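Local coordinates for tRNA threonylcarbamoyladenosine biosynthesis protein TsaB (Pseudomonas aeruginosa, PDB 5BR9), which probably takes part in making the threonylcarbamoyladenosine (t6A) modification at position 37 of tRNA, at residues E118-A123 against G141-A146. Residues are numbered along the deposited sequence; the frame is centred on the assembly and turned at random.
Sequences ERVAAA and GEMRLA
Met143 reaches Val120 and Glu118 through a side chain that starts with CG anti to its own carbonyl carbon (chi1 -70°) and then bends at the next two torsions. The folded chain delivers the methyl CE to the start of strand 119-125 and the residue just before it. Val120 has CG1 anti to its backbone N (chi1 174°), which leaves CG2 beside that N and in contact with Met143 CE. Val120 CG2 lies 3.8 Å from Met143 CE, an apolar contact, and the two side chains cross at about a right angle. The same CE sits 3.5 Å from the backbone O of Glu118. Met143 SD is a little further from that oxygen, at 3.9 Å. The contact is small and side-chain mediated, with 110 Å² buried in all. Strands 119-125 and 142-152 belong to one mixed sheet with the 3-2-1-4-5 order of the actin-like ASKHA fold. Strand 131-139 runs between them, antiparallel to both, and pairs with Glu118 and Val120 through the backbones of Leu138 and Tyr136. Met143 and Val120 meet on the face of the sheet that helix 103-115 packs against, with Ala111 against Val120 and with Ala108 and Tyr112 against Met143.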
# COMPACT_ATOMS: atom_id res chain seq x y z
N GLU A 118 -17.28 -14.46 25.76
CA GLU A 118 -16.24 -13.75 26.48
C GLU A 118 -14.89 -14.43 26.33
O GLU A 118 -13.86 -13.87 26.68
CB GLU A 118 -16.63 -13.63 27.95
CG GLU A 118 -17.85 -12.75 28.08
CD GLU A 118 -18.15 -12.34 29.48
OE1 GLU A 118 -17.42 -12.77 30.40
OE2 GLU A 118 -19.12 -11.56 29.66
N ARG A 119 -14.93 -15.64 25.77
CA ARG A 119 -13.72 -16.34 25.40
C ARG A 119 -13.84 -16.79 23.95
O ARG A 119 -14.76 -17.53 23.59
CB ARG A 119 -13.46 -17.53 26.33
CG ARG A 119 -13.40 -17.08 27.79
CD ARG A 119 -12.58 -17.98 28.69
NE ARG A 119 -13.34 -19.11 29.19
CZ ARG A 119 -12.99 -19.84 30.25
NH1 ARG A 119 -13.75 -20.86 30.63
NH2 ARG A 119 -11.90 -19.53 30.94
N VAL A 120 -12.92 -16.32 23.11
CA VAL A 120 -12.98 -16.59 21.68
C VAL A 120 -11.64 -17.09 21.17
O VAL A 120 -10.60 -16.48 21.41
CB VAL A 120 -13.42 -15.36 20.87
CG1 VAL A 120 -13.32 -15.66 19.37
CG2 VAL A 120 -14.86 -14.96 21.22
N ALA A 121 -11.68 -18.22 20.49
CA ALA A 121 -10.52 -18.67 19.74
C ALA A 121 -10.70 -18.18 18.29
O ALA A 121 -11.58 -18.64 17.58
CB ALA A 121 -10.37 -20.20 19.81
N ALA A 122 -9.91 -17.19 17.90
CA ALA A 122 -9.98 -16.65 16.55
C ALA A 122 -9.03 -17.41 15.63
O ALA A 122 -7.88 -17.66 15.97
CB ALA A 122 -9.67 -15.17 16.56
N ALA A 123 -9.53 -17.80 14.46
CA ALA A 123 -8.72 -18.50 13.48
C ALA A 123 -9.02 -17.97 12.10
O ALA A 123 -10.18 -17.96 11.68
CB ALA A 123 -8.96 -20.03 13.54
N GLY A 141 -14.29 -4.98 29.03
CA GLY A 141 -14.91 -4.60 27.78
C GLY A 141 -14.02 -4.84 26.57
O GLY A 141 -14.48 -4.71 25.45
N GLU A 142 -12.77 -5.23 26.78
CA GLU A 142 -11.83 -5.42 25.66
C GLU A 142 -11.45 -6.89 25.54
O GLU A 142 -11.05 -7.52 26.52
CB GLU A 142 -10.55 -4.56 25.86
CG GLU A 142 -9.49 -4.69 24.74
CD GLU A 142 -8.16 -4.02 25.08
OE1 GLU A 142 -8.01 -3.48 26.19
OE2 GLU A 142 -7.23 -4.04 24.23
N MET A 143 -11.59 -7.44 24.33
CA MET A 143 -11.14 -8.80 24.08
C MET A 143 -9.61 -8.75 24.02
O MET A 143 -9.01 -8.07 23.19
CB MET A 143 -11.77 -9.38 22.81
CG MET A 143 -13.27 -9.65 22.95
SD MET A 143 -13.76 -10.81 24.27
CE MET A 143 -13.33 -12.38 23.52
N ARG A 144 -9.00 -9.48 24.93
CA ARG A 144 -7.57 -9.37 25.17
C ARG A 144 -6.86 -10.70 24.89
O ARG A 144 -7.32 -11.79 25.29
CB ARG A 144 -7.36 -8.94 26.63
CG ARG A 144 -6.13 -8.15 26.89
CD ARG A 144 -6.38 -6.67 26.73
NE ARG A 144 -5.19 -5.90 27.10
CZ ARG A 144 -4.28 -5.46 26.25
NH1 ARG A 144 -4.41 -5.71 24.96
NH2 ARG A 144 -3.24 -4.76 26.68
N LEU A 145 -5.70 -10.58 24.24
CA LEU A 145 -4.94 -11.73 23.79
C LEU A 145 -4.37 -12.53 24.96
O LEU A 145 -3.72 -12.00 25.85
CB LEU A 145 -3.82 -11.29 22.84
CG LEU A 145 -2.92 -12.42 22.34
CD1 LEU A 145 -3.71 -13.36 21.41
CD2 LEU A 145 -1.70 -11.82 21.61
N ALA A 146 -4.61 -13.82 24.95
CA ALA A 146 -4.02 -14.70 25.95
C ALA A 146 -2.93 -15.49 25.30
O ALA A 146 -3.20 -16.28 24.40
CB ALA A 146 -5.06 -15.64 26.54